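Local structure of metallo-beta-lactamase (Serratia marcescens, 6K4X) at residues Gly16-Val21 against Trp159-Gln164; Gly25-Leu30 against Ile210-His215; Ser63-Ile68 against Lys86-Thr91; Asp111-Ser116 against Pro148-Gly153. The protein hydrolyses the amide bond of beta-lactam antibiotics as a zinc-dependent, subclass B3 metallo-beta-lactamase with two zinc ions in its active site. All coordinates share one frame; numbering follows the deposited sequence.

Interaction 1 of 4, residues Gly16-Val21 against Trp159-Gln164; sequences GNTHYV and WQSCEQ
Thr18 faces strand 155-163 and meets Trp159 and Ser161 there. From its CB, which stays 3.9 Å from Ser161 OG, the side chain forks. The methyl CG2, anti to the backbone N, lies beside the rim of the six-membered ring of the indole, nearly in its plane, 4.1 Å from Trp159 CZ2. The other branch does the work. Thr18 OG1 accepts the indole hydrogen from Trp159 NE1 at 2.9 Å, a nearly straight bond (166°) with the oxygen only 8° out of the ring plane. The same oxygen gives its own proton to Ser161 OG at 2.7 Å. Ser161 OG passes the relay on to Asn17 OD1, again 2.7 Å away, so three side-chain bonds run in one direction from indole to amide. This relay sits between the two sheets of the metallo-beta-lactamase sandwich: strand 18-20 belongs to one, strand 155-163 to the other, and Leu31 and Val170 pack around it. Next to the relay, one water links Asn17 OD1 to Cys162 N, and another joins Asn17 ND2 to Gln160 O. Beyond them Glu163 reaches over with an extended chain to take the Gly16 N-H on the anti lone pair of OE2, 2.8 Å from that nitrogen; OE2 also accepts from Asn233.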
loop_
_atom_site.group_PDB
_atom_site.type_symbol
_atom_site.label_atom_id
_atom_site.label_comp_id
_atom_site.label_asym_id
_atom_site.label_seq_id
_atom_site.Cartn_x
_atom_site.Cartn_y
_atom_site.Cartn_z
ATOM N N GLY A 16 17.093 -7.059 -1.521
ATOM C CA GLY A 16 17.052 -7.753 -2.784
ATOM C C GLY A 16 16.498 -6.859 -3.878
ATOM O O GLY A 16 17.056 -5.822 -4.188
ATOM N N ASN A 17 15.426 -7.306 -4.527
ATOM C CA ASN A 17 14.784 -6.587 -5.622
ATOM C C ASN A 17 13.589 -5.732 -5.167
ATOM O O ASN A 17 12.772 -5.359 -6.026
ATOM C CB ASN A 17 14.353 -7.556 -6.722
ATOM C CG ASN A 17 13.349 -8.589 -6.250
ATOM O OD1 ASN A 17 13.344 -9.004 -5.084
ATOM N ND2 ASN A 17 12.508 -9.062 -7.151
ATOM N N THR A 18 13.484 -5.445 -3.864
ATOM C CA THR A 18 12.463 -4.558 -3.340
ATOM C C THR A 18 13.063 -3.174 -3.115
ATOM O O THR A 18 13.966 -3.033 -2.284
ATOM C CB THR A 18 11.918 -5.070 -2.002
ATOM O OG1 THR A 18 11.225 -6.308 -2.210
ATOM C CG2 THR A 18 10.972 -4.097 -1.348
ATOM N N HIS A 19 12.532 -2.189 -3.828
ATOM C CA HIS A 19 13.066 -0.812 -3.795
ATOM C C HIS A 19 11.960 0.153 -3.367
ATOM O O HIS A 19 10.829 0.059 -3.890
ATOM C CB HIS A 19 13.593 -0.388 -5.172
ATOM C CG HIS A 19 14.388 -1.449 -5.850
ATOM N ND1 HIS A 19 15.690 -1.740 -5.504
ATOM C CD2 HIS A 19 14.026 -2.338 -6.795
ATOM C CE1 HIS A 19 16.101 -2.747 -6.264
ATOM N NE2 HIS A 19 15.093 -3.148 -7.049
ATOM N N TYR A 20 12.259 1.068 -2.452
ATOM C CA TYR A 20 11.366 2.146 -2.132
ATOM C C TYR A 20 11.529 3.246 -3.177
ATOM O O TYR A 20 12.634 3.738 -3.380
ATOM C CB TYR A 20 11.660 2.686 -0.738
ATOM C CG TYR A 20 10.673 3.714 -0.252
ATOM C CD1 TYR A 20 10.752 5.040 -0.648
ATOM C CD2 TYR A 20 9.633 3.344 0.590
ATOM C CE1 TYR A 20 9.835 5.970 -0.188
ATOM C CE2 TYR A 20 8.723 4.271 1.065
ATOM C CZ TYR A 20 8.813 5.590 0.665
ATOM O OH TYR A 20 7.914 6.498 1.154
ATOM N N VAL A 21 10.418 3.608 -3.833
ATOM C CA VAL A 21 10.402 4.611 -4.867
ATOM C C VAL A 21 9.318 5.662 -4.613
ATOM O O VAL A 21 8.997 6.446 -5.509
ATOM C CB VAL A 21 10.253 3.995 -6.269
ATOM C CG1 VAL A 21 11.472 3.176 -6.645
ATOM C CG2 VAL A 21 8.972 3.198 -6.427
ATOM N N TRP A 159 5.210 -10.741 -0.893
ATOM C CA TRP A 159 6.113 -11.418 -1.786
ATOM C C TRP A 159 7.375 -11.805 -1.032
ATOM O O TRP A 159 7.517 -11.513 0.155
ATOM C CB TRP A 159 6.430 -10.547 -2.995
ATOM C CG TRP A 159 7.118 -9.257 -2.662
ATOM C CD1 TRP A 159 8.457 -9.036 -2.543
ATOM C CD2 TRP A 159 6.485 -7.988 -2.437
ATOM N NE1 TRP A 159 8.699 -7.721 -2.248
ATOM C CE2 TRP A 159 7.503 -7.049 -2.188
ATOM C CE3 TRP A 159 5.158 -7.554 -2.461
ATOM C CZ2 TRP A 159 7.217 -5.711 -1.946
ATOM C CZ3 TRP A 159 4.872 -6.235 -2.219
ATOM C CH2 TRP A 159 5.895 -5.325 -1.980
ATOM N N GLN A 160 8.289 -12.470 -1.732
ATOM C CA GLN A 160 9.574 -12.813 -1.178
ATOM C C GLN A 160 10.664 -12.162 -2.005
ATOM O O GLN A 160 10.600 -12.221 -3.228
ATOM C CB GLN A 160 9.778 -14.323 -1.167
ATOM C CG GLN A 160 8.745 -15.029 -0.308
ATOM C CD GLN A 160 9.195 -16.379 0.186
ATOM O OE1 GLN A 160 10.301 -16.843 -0.105
ATOM N NE2 GLN A 160 8.331 -17.008 0.964
ATOM N N SER A 161 11.655 -11.569 -1.338
ATOM C CA SER A 161 12.829 -11.061 -2.005
ATOM C C SER A 161 14.060 -11.727 -1.405
ATOM O O SER A 161 14.093 -12.016 -0.202
ATOM C CB SER A 161 12.948 -9.554 -1.872
ATOM O OG SER A 161 11.995 -8.876 -2.694
ATOM N N CYS A 162 15.088 -11.930 -2.234
ATOM C CA CYS A 162 16.219 -12.725 -1.832
ATOM C C CYS A 162 17.517 -12.038 -2.250
ATOM O O CYS A 162 17.578 -11.337 -3.252
ATOM C CB CYS A 162 16.159 -14.122 -2.446
ATOM S SG CYS A 162 14.610 -15.033 -2.193
ATOM N N GLU A 163 18.568 -12.319 -1.478
ATOM C CA GLU A 163 19.940 -11.884 -1.772
ATOM C C GLU A 163 20.854 -13.109 -1.673
ATOM O O GLU A 163 21.058 -13.621 -0.569
ATOM C CB GLU A 163 20.411 -10.805 -0.792
ATOM C CG GLU A 163 19.643 -9.487 -0.917
ATOM C CD GLU A 163 20.077 -8.375 0.034
ATOM O OE1 GLU A 163 21.043 -8.570 0.808
ATOM O OE2 GLU A 163 19.451 -7.288 0.012
ATOM N N GLN A 164 21.343 -13.610 -2.808
ATOM C CA GLN A 164 22.239 -14.776 -2.842
ATOM C C GLN A 164 21.597 -15.911 -2.033
ATOM O O GLN A 164 22.243 -16.635 -1.262
ATOM C CB GLN A 164 23.637 -14.414 -2.332
ATOM C CG GLN A 164 24.397 -13.465 -3.247
ATOM C CD GLN A 164 25.094 -14.176 -4.376
ATOM O OE1 GLN A 164 25.653 -15.271 -4.195
ATOM N NE2 GLN A 164 25.058 -13.565 -5.546
HETATM O O HOH W 1 10.955 -11.260 -5.971
HETATM O O HOH W 2 14.338 -11.805 -5.061
#

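Interaction 2 of 4, residues Gly25-Leu30 against Ile210-His215; sequences GISAVL and IAIAAH. With ZN (zinc ion), chain C; D0U (4-azanyl-2-sulfanyl-benzoic acid), chain E.
Ser27 carries both direct hydrogen bonds to 210-215, one from its backbone and one from its side chain. Its N donates to Ala214 O at 3.0 Å, and its hydroxyl, beside the backbone N with chi1 -63°, gives the proton of OG to Ala213 O at 2.7 Å. Two successive carbonyls at the end of strand 210-213 are thus gripped by one residue, each donor tilted some 25° from the carbonyl plane. A water adds an indirect polar link: it donates to Gly25 O and accepts from His215 ND1 at 2.8 Å, lying in the ring plane. The water at ND1 and the zinc ion at NE2 together would hold the rotation of the imidazole.

Strand 29-31 lies in the seven-stranded sheet and strand 210-213 at the edge of the five-stranded one, so the contact joins the two halves of the alpha-beta/beta-alpha sandwich, where the zinc site of this family forms along one edge. Metal bonding is the next kind. His215 NE2 holds the zinc ion at 2.0 Å, with the inhibitor completing its side of the shell through carboxylate O2 at 2.3 Å and sulfur S1 at 2.4 Å from the metal; Asp76 and His77 supply the rest.

Apolar contacts flank these polar ones. Ile26 runs alongside His215, its CD1 3.4 Å from ring atom CE1, while deeper between the sheets Val29 CG2 meets the tip of Ile212, CD1, at 3.9 Å, with Phe172 and Thr18 packed nearby.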
loop_
_atom_site.group_PDB
_atom_site.type_symbol
_atom_site.label_atom_id
_atom_site.label_comp_id
_atom_site.label_asym_id
_atom_site.label_seq_id
_atom_site.Cartn_x
_atom_site.Cartn_y
_atom_site.Cartn_z
ATOM N N GLY A 25 6.412 11.055 2.140
ATOM C CA GLY A 25 5.299 10.802 3.021
ATOM C C GLY A 25 4.428 9.624 2.643
ATOM O O GLY A 25 3.582 9.241 3.455
ATOM N N ILE A 26 4.562 9.077 1.423
ATOM C CA ILE A 26 3.691 7.964 1.010
ATOM C C ILE A 26 4.554 6.887 0.373
ATOM O O ILE A 26 5.349 7.186 -0.528
ATOM C CB ILE A 26 2.578 8.388 0.037
ATOM C CG1 ILE A 26 1.655 9.456 0.636
ATOM C CG2 ILE A 26 1.790 7.179 -0.415
ATOM C CD1 ILE A 26 0.761 8.954 1.746
ATOM N N SER A 27 4.380 5.630 0.803
ATOM C CA SER A 27 5.149 4.563 0.254
ATOM C C SER A 27 4.713 4.230 -1.171
ATOM O O SER A 27 3.543 4.203 -1.499
ATOM C CB SER A 27 5.023 3.329 1.088
ATOM O OG SER A 27 5.544 3.553 2.384
ATOM N N ALA A 28 5.710 3.875 -1.981
ATOM C CA ALA A 28 5.519 3.164 -3.221
ATOM C C ALA A 28 6.735 2.258 -3.366
ATOM O O ALA A 28 7.841 2.624 -2.957
ATOM C CB ALA A 28 5.352 4.085 -4.415
ATOM N N VAL A 29 6.519 1.059 -3.897
ATOM C CA VAL A 29 7.582 0.089 -3.989
ATOM C C VAL A 29 7.676 -0.422 -5.416
ATOM O O VAL A 29 6.664 -0.782 -6.026
ATOM C CB VAL A 29 7.372 -1.061 -2.991
ATOM C CG1 VAL A 29 8.152 -2.310 -3.367
ATOM C CG2 VAL A 29 7.739 -0.613 -1.590
ATOM N N LEU A 30 8.909 -0.549 -5.906
ATOM C CA LEU A 30 9.161 -1.254 -7.136
ATOM C C LEU A 30 9.771 -2.610 -6.820
ATOM O O LEU A 30 10.808 -2.685 -6.150
ATOM C CB LEU A 30 10.104 -0.443 -8.013
ATOM C CG LEU A 30 10.241 -0.978 -9.434
ATOM C CD1 LEU A 30 9.035 -0.621 -10.276
ATOM C CD2 LEU A 30 11.506 -0.483 -10.084
ATOM N N ILE A 210 9.694 -8.138 6.625
ATOM C CA ILE A 210 9.874 -6.713 6.317
ATOM C C ILE A 210 8.500 -6.162 5.982
ATOM O O ILE A 210 7.918 -6.572 4.968
ATOM C CB ILE A 210 10.830 -6.506 5.134
ATOM C CG1 ILE A 210 12.221 -7.046 5.466
ATOM C CG2 ILE A 210 10.848 -5.037 4.706
ATOM C CD1 ILE A 210 13.140 -7.133 4.256
ATOM N N ALA A 211 7.994 -5.249 6.810
ATOM C CA ALA A 211 6.728 -4.578 6.517
ATOM C C ALA A 211 7.011 -3.168 6.031
ATOM O O ALA A 211 7.780 -2.426 6.655
ATOM C CB ALA A 211 5.817 -4.576 7.719
ATOM N N ILE A 212 6.386 -2.815 4.914
ATOM C CA ILE A 212 6.400 -1.488 4.367
ATOM C C ILE A 212 4.962 -0.998 4.426
ATOM O O ILE A 212 4.106 -1.522 3.718
ATOM C CB ILE A 212 6.941 -1.468 2.928
ATOM C CG1 ILE A 212 8.363 -2.027 2.883
ATOM C CG2 ILE A 212 6.865 -0.071 2.357
ATOM C CD1 ILE A 212 8.756 -2.694 1.590
ATOM N N ALA A 213 4.671 -0.059 5.323
ATOM C CA ALA A 213 3.302 0.430 5.493
ATOM C C ALA A 213 3.004 1.528 4.480
ATOM O O ALA A 213 3.877 2.326 4.160
ATOM C CB ALA A 213 3.096 0.927 6.894
ATOM N N ALA A 214 1.759 1.574 4.006
ATOM C CA ALA A 214 1.366 2.532 2.988
ATOM C C ALA A 214 1.708 3.968 3.424
ATOM O O ALA A 214 2.202 4.774 2.623
ATOM C CB ALA A 214 -0.101 2.365 2.674
ATOM N N HIS A 215 1.425 4.312 4.683
ATOM C CA HIS A 215 2.041 5.462 5.339
ATOM C C HIS A 215 3.322 4.987 6.007
ATOM O O HIS A 215 3.275 4.238 6.981
ATOM C CB HIS A 215 1.086 6.092 6.368
ATOM C CG HIS A 215 -0.048 6.812 5.717
ATOM N ND1 HIS A 215 0.072 8.115 5.248
ATOM C CD2 HIS A 215 -1.287 6.404 5.354
ATOM C CE1 HIS A 215 -1.043 8.467 4.646
ATOM N NE2 HIS A 215 -1.908 7.444 4.698
HETATM ZN ZN ZN C . -3.508 7.204 3.450
HETATM O O2 D0U E . -4.271 5.687 4.955
HETATM C C7 D0U E . -4.661 6.031 6.093
HETATM O O1 D0U E . -4.454 5.317 7.116
HETATM C C3 D0U E . -5.415 7.296 6.299
HETATM C C2 D0U E . -5.581 7.706 7.650
HETATM C C4 D0U E . -5.936 8.080 5.254
HETATM S S1 D0U E . -5.775 7.867 3.569
HETATM C C5 D0U E . -6.651 9.242 5.623
HETATM C C6 D0U E . -6.831 9.638 6.950
HETATM N N1 D0U E . -7.508 10.809 7.267
HETATM C C1 D0U E . -6.275 8.880 7.942
HETATM O O HOH W 3 2.390 9.567 5.800
#

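Interaction 3 of 4, residues Ser63-Ile68 against Lys86-Thr91; sequences SDVKYI and KLTGAT
Ala90 is the tight point of this contact: its methyl is aimed at strand 65-69, with CB 3.5 Å from Val65 O and 3.8 Å from Ile68 CG1. Next to it Thr88 crosses Val65 with its methyl, CG2 lying 3.7 Å from Val65 CB. The Thr88 hydroxyl is placed between backbone N and carbonyl carbon (chi1 59°), where OG1 accepts from Ala90 N in an ST turn and is also bonded to Met84 O of its own helix. Helix 81-88 ends here, Gly89 turns the chain with positive phi, and strand 91-95 sets off parallel to strand 65-69: the return half of a beta-alpha-beta crossover. Parallel pairing begins at once, with Thr91 N donating to Lys66 O at 3.1 Å and Ile68 N to Thr91 O at 2.9 Å. On the face that carries Tyr67 and Thr91 the two side chains run along one another, ring atom CD1 of Tyr67 3.9 Å from Thr91 CB. Toward solvent the direct contacts give way to water. One water connects Thr88 O with Ser63 O, a second connects it with Val65 O, and Lys66 curls back to place NZ 2.9 Å from Ser63 O.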
loop_
_atom_site.group_PDB
_atom_site.type_symbol
_atom_site.label_atom_id
_atom_site.label_comp_id
_atom_site.label_asym_id
_atom_site.label_seq_id
_atom_site.Cartn_x
_atom_site.Cartn_y
_atom_site.Cartn_z
ATOM N N SER A 63 8.625 1.730 -19.083
ATOM C CA SER A 63 7.922 0.850 -20.003
ATOM C C SER A 63 8.019 -0.618 -19.570
ATOM O O SER A 63 7.253 -1.436 -20.040
ATOM C CB SER A 63 8.430 1.021 -21.415
ATOM O OG SER A 63 9.785 0.697 -21.495
ATOM N N ASP A 64 8.956 -0.919 -18.673
ATOM C CA ASP A 64 9.105 -2.275 -18.157
ATOM C C ASP A 64 8.240 -2.550 -16.922
ATOM O O ASP A 64 8.194 -3.679 -16.467
ATOM C CB ASP A 64 10.559 -2.572 -17.835
ATOM C CG ASP A 64 11.384 -2.841 -19.078
ATOM O OD1 ASP A 64 10.807 -3.223 -20.120
ATOM O OD2 ASP A 64 12.609 -2.618 -18.991
ATOM N N VAL A 65 7.526 -1.542 -16.415
ATOM C CA VAL A 65 6.576 -1.756 -15.318
ATOM C C VAL A 65 5.281 -2.316 -15.909
ATOM O O VAL A 65 4.620 -1.649 -16.714
ATOM C CB VAL A 65 6.293 -0.450 -14.566
ATOM C CG1 VAL A 65 5.264 -0.678 -13.471
ATOM C CG2 VAL A 65 7.562 0.180 -13.998
ATOM N N LYS A 66 4.934 -3.546 -15.535
ATOM C CA LYS A 66 3.843 -4.257 -16.190
ATOM C C LYS A 66 2.546 -4.249 -15.385
ATOM O O LYS A 66 1.475 -4.351 -15.984
ATOM C CB LYS A 66 4.257 -5.698 -16.487
ATOM C CG LYS A 66 5.494 -5.813 -17.363
ATOM C CD LYS A 66 5.494 -4.955 -18.602
ATOM C CE LYS A 66 6.749 -5.144 -19.429
ATOM N NZ LYS A 66 6.792 -4.258 -20.605
ATOM N N TYR A 67 2.656 -4.144 -14.065
ATOM C CA TYR A 67 1.487 -4.091 -13.183
ATOM C C TYR A 67 1.705 -2.974 -12.175
ATOM O O TYR A 67 2.846 -2.773 -11.710
ATOM C CB TYR A 67 1.287 -5.386 -12.401
ATOM C CG TYR A 67 0.854 -6.559 -13.233
ATOM C CD1 TYR A 67 -0.413 -6.590 -13.771
ATOM C CD2 TYR A 67 1.685 -7.635 -13.479
ATOM C CE1 TYR A 67 -0.859 -7.655 -14.530
ATOM C CE2 TYR A 67 1.258 -8.713 -14.253
ATOM C CZ TYR A 67 -0.018 -8.717 -14.781
ATOM O OH TYR A 67 -0.488 -9.762 -15.538
ATOM N N ILE A 68 0.623 -2.279 -11.830
ATOM C CA ILE A 68 0.580 -1.366 -10.704
ATOM C C ILE A 68 -0.462 -1.939 -9.746
ATOM O O ILE A 68 -1.633 -2.082 -10.116
ATOM C CB ILE A 68 0.209 0.060 -11.138
ATOM C CG1 ILE A 68 1.202 0.620 -12.149
ATOM C CG2 ILE A 68 0.086 0.963 -9.926
ATOM C CD1 ILE A 68 0.737 1.858 -12.891
ATOM N N LYS A 86 -0.435 5.590 -17.464
ATOM C CA LYS A 86 -0.209 6.169 -18.792
ATOM C C LYS A 86 1.272 6.079 -19.164
ATOM O O LYS A 86 1.615 5.787 -20.307
ATOM C CB LYS A 86 -0.626 7.641 -18.812
ATOM C CG LYS A 86 -2.123 7.884 -18.840
ATOM C CD LYS A 86 -2.489 9.347 -18.856
ATOM C CE LYS A 86 -2.402 9.995 -17.491
ATOM N NZ LYS A 86 -1.476 11.158 -17.458
ATOM N N LEU A 87 2.155 6.387 -18.215
ATOM C CA LEU A 87 3.597 6.426 -18.496
ATOM C C LEU A 87 4.124 5.016 -18.771
ATOM O O LEU A 87 5.125 4.874 -19.486
ATOM C CB LEU A 87 4.371 7.057 -17.340
ATOM C CG LEU A 87 4.216 8.565 -17.162
ATOM C CD1 LEU A 87 4.831 8.996 -15.848
ATOM C CD2 LEU A 87 4.837 9.323 -18.321
ATOM N N THR A 88 3.542 3.988 -18.150
ATOM C CA THR A 88 4.105 2.643 -18.155
ATOM C C THR A 88 3.390 1.728 -19.149
ATOM O O THR A 88 4.016 0.791 -19.645
ATOM C CB THR A 88 4.024 1.996 -16.769
ATOM O OG1 THR A 88 2.652 1.938 -16.358
ATOM C CG2 THR A 88 4.856 2.745 -15.746
ATOM N N GLY A 89 2.091 1.954 -19.364
ATOM C CA GLY A 89 1.222 1.010 -20.056
ATOM C C GLY A 89 0.757 -0.139 -19.176
ATOM O O GLY A 89 0.136 -1.072 -19.692
ATOM N N ALA A 90 1.040 -0.097 -17.866
ATOM C CA ALA A 90 0.762 -1.194 -16.951
ATOM C C ALA A 90 -0.743 -1.409 -16.789
ATOM O O ALA A 90 -1.570 -0.522 -17.008
ATOM C CB ALA A 90 1.415 -0.912 -15.618
ATOM N N THR A 91 -1.063 -2.602 -16.317
ATOM C CA THR A 91 -2.396 -2.937 -15.831
ATOM C C THR A 91 -2.453 -2.654 -14.339
ATOM O O THR A 91 -1.504 -2.995 -13.606
ATOM C CB THR A 91 -2.727 -4.400 -16.098
ATOM O OG1 THR A 91 -2.732 -4.560 -17.519
ATOM C CG2 THR A 91 -4.060 -4.825 -15.536
HETATM O O HOH W 4 5.403 -0.692 -22.017
HETATM O O HOH W 5 3.602 -1.903 -19.312
#

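Interaction 4 of 4, residues Asp111-Ser116 against Pro148-Gly153; sequences DPQFGS and PGHTEG. With ZN (zinc ion), chain B; D0U (4-azanyl-2-sulfanyl-benzoic acid), chain E.
Gln113 and His150 meet obliquely, the amide plane turned 55° from the imidazole, with NE2 of Gln113 3.6 Å from ring atom CE1 of His150. No hydrogen bond joins them directly; a water does the coupling. It sits above the His150 ring, 3.8 Å from the plane and over its centre, accepts from Gln113 NE2 at 2.9 Å, and lies 2.7 Å from both Asp111 OD1 and His150 O. Asp111 runs alongside Thr151 in the same direction, OD2 touching the methyl CG2. Its two oxygens divide their work: OD1 takes Gln113 N on its anti lone pair, an Asx turn, while OD2 accepts from His74 NE2, which makes Asp111 a second-shell partner of that zinc ligand. His150 extends with CG anti to the backbone N (chi1 -179°), carrying the ring out of its loop. ND1 is hydrogen-bonded to Thr177 O, and NE2 binds the zinc ion at 2.0 Å. The inhibitor shares that metal through its sulfur and brings C3 to 3.4 Å from His150 CE1. With His72 and His74, His150 completes the three-histidine zinc site found in subclass B3 metallo-beta-lactamases, and Gln113 lines the pocket beside it.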
loop_
_atom_site.group_PDB
_atom_site.type_symbol
_atom_site.label_atom_id
_atom_site.label_comp_id
_atom_site.label_asym_id
_atom_site.label_seq_id
_atom_site.Cartn_x
_atom_site.Cartn_y
_atom_site.Cartn_z
ATOM N N ASP A 111 -17.732 4.411 2.032
ATOM C CA ASP A 111 -16.447 4.748 2.664
ATOM C C ASP A 111 -16.729 5.570 3.910
ATOM O O ASP A 111 -17.439 6.566 3.832
ATOM C CB ASP A 111 -15.582 5.507 1.668
ATOM C CG ASP A 111 -14.144 5.704 2.112
ATOM O OD1 ASP A 111 -13.919 6.184 3.234
ATOM O OD2 ASP A 111 -13.261 5.378 1.300
ATOM N N PRO A 112 -16.207 5.196 5.097
ATOM C CA PRO A 112 -16.442 6.001 6.294
ATOM C C PRO A 112 -16.062 7.478 6.136
ATOM O O PRO A 112 -16.663 8.323 6.792
ATOM C CB PRO A 112 -15.558 5.328 7.345
ATOM C CG PRO A 112 -15.513 3.873 6.899
ATOM C CD PRO A 112 -15.469 3.957 5.390
ATOM N N GLN A 113 -15.077 7.792 5.285
ATOM C CA GLN A 113 -14.683 9.171 5.056
ATOM C C GLN A 113 -15.543 9.885 4.013
ATOM O O GLN A 113 -15.312 11.075 3.759
ATOM C CB GLN A 113 -13.207 9.240 4.672
ATOM C CG GLN A 113 -12.272 8.893 5.811
ATOM C CD GLN A 113 -10.837 9.042 5.377
ATOM O OE1 GLN A 113 -10.298 10.148 5.338
ATOM N NE2 GLN A 113 -10.199 7.956 4.975
ATOM N N PHE A 114 -16.510 9.218 3.396
ATOM C CA PHE A 114 -17.330 9.860 2.383
ATOM C C PHE A 114 -17.963 11.135 2.946
ATOM O O PHE A 114 -18.568 11.141 4.037
ATOM C CB PHE A 114 -18.437 8.919 1.916
ATOM C CG PHE A 114 -19.267 9.468 0.789
ATOM C CD1 PHE A 114 -18.823 9.370 -0.522
ATOM C CD2 PHE A 114 -20.490 10.064 1.038
ATOM C CE1 PHE A 114 -19.602 9.851 -1.568
ATOM C CE2 PHE A 114 -21.243 10.573 -0.011
ATOM C CZ PHE A 114 -20.806 10.458 -1.309
ATOM N N GLY A 115 -17.812 12.212 2.178
ATOM C CA GLY A 115 -18.197 13.563 2.599
ATOM C C GLY A 115 -16.979 14.431 2.828
ATOM O O GLY A 115 -17.080 15.675 2.828
ATOM N N SER A 116 -15.821 13.795 3.028
ATOM C CA SER A 116 -14.615 14.498 3.424
ATOM C C SER A 116 -13.431 14.146 2.515
ATOM O O SER A 116 -12.333 14.651 2.717
ATOM C CB SER A 116 -14.281 14.243 4.876
ATOM O OG SER A 116 -13.798 12.919 5.067
ATOM N N PRO A 148 -10.000 -5.359 4.047
ATOM C CA PRO A 148 -11.008 -4.301 4.023
ATOM C C PRO A 148 -11.163 -3.611 5.382
ATOM O O PRO A 148 -10.687 -4.084 6.430
ATOM C CB PRO A 148 -12.281 -5.068 3.653
ATOM C CG PRO A 148 -12.068 -6.432 4.280
ATOM C CD PRO A 148 -10.601 -6.705 4.001
ATOM N N GLY A 149 -11.874 -2.500 5.348
ATOM C CA GLY A 149 -12.294 -1.816 6.530
ATOM C C GLY A 149 -12.084 -0.329 6.412
ATOM O O GLY A 149 -13.011 0.451 6.549
ATOM N N HIS A 150 -10.852 0.089 6.136
ATOM C CA HIS A 150 -10.569 1.486 5.742
ATOM C C HIS A 150 -11.233 1.805 4.397
ATOM O O HIS A 150 -11.709 2.930 4.195
ATOM C CB HIS A 150 -9.071 1.720 5.799
ATOM C CG HIS A 150 -8.624 3.090 5.457
ATOM N ND1 HIS A 150 -8.586 4.088 6.384
ATOM C CD2 HIS A 150 -8.123 3.604 4.315
ATOM C CE1 HIS A 150 -8.055 5.173 5.819
ATOM N NE2 HIS A 150 -7.805 4.922 4.527
ATOM N N THR A 151 -11.234 0.808 3.507
ATOM C CA THR A 151 -12.009 0.813 2.280
ATOM C C THR A 151 -12.470 -0.618 2.051
ATOM O O THR A 151 -11.842 -1.560 2.546
ATOM C CB THR A 151 -11.225 1.285 1.033
ATOM O OG1 THR A 151 -10.234 0.303 0.693
ATOM C CG2 THR A 151 -10.633 2.669 1.155
ATOM N N GLU A 152 -13.531 -0.798 1.266
ATOM C CA GLU A 152 -14.026 -2.155 1.078
ATOM C C GLU A 152 -13.059 -3.010 0.255
ATOM O O GLU A 152 -12.966 -4.223 0.476
ATOM C CB GLU A 152 -15.377 -2.131 0.364
ATOM C CG GLU A 152 -16.546 -1.668 1.206
ATOM C CD GLU A 152 -17.914 -1.919 0.603
ATOM O OE1 GLU A 152 -17.968 -2.413 -0.529
ATOM O OE2 GLU A 152 -18.926 -1.635 1.294
ATOM N N GLY A 153 -12.330 -2.390 -0.686
ATOM C CA GLY A 153 -11.464 -3.165 -1.579
ATOM C C GLY A 153 -9.991 -3.120 -1.202
ATOM O O GLY A 153 -9.152 -3.446 -2.032
HETATM ZN ZN ZN B . -6.984 6.012 3.041
HETATM O O2 D0U E . -4.271 5.687 4.955
HETATM C C7 D0U E . -4.661 6.031 6.093
HETATM O O1 D0U E . -4.454 5.317 7.116
HETATM C C3 D0U E . -5.415 7.296 6.299
HETATM C C2 D0U E . -5.581 7.706 7.650
HETATM C C4 D0U E . -5.936 8.080 5.254
HETATM S S1 D0U E . -5.775 7.867 3.569
HETATM C C5 D0U E . -6.651 9.242 5.623
HETATM C C6 D0U E . -6.831 9.638 6.950
HETATM N N1 D0U E . -7.508 10.809 7.267
HETATM C C1 D0U E . -6.275 8.880 7.942
HETATM O O HOH W 6 -11.833 5.544 4.861
#

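How the interactions relate
From the N terminus, the chain first enters interaction 1 at strand 18-20, then turns back as strand 29-31 into interaction 2; the two strands are sheet neighbours, paired through His19 O with Leu30 N. Interaction 3 opens and closes next, a short crossover in the same sheet that touches interaction 2 where Leu30 meets Val65. Interaction 4 follows in series, joining two loops. Interaction 1 closes at 159-164 and interaction 2 at 210-215, so these long loops cross, and both enclose interactions 3 and 4. Interactions 1 and 2 tie the two sheets together; interactions 2 and 4 do not touch, yet both reach the bound inhibitor, each through its own zinc ligand.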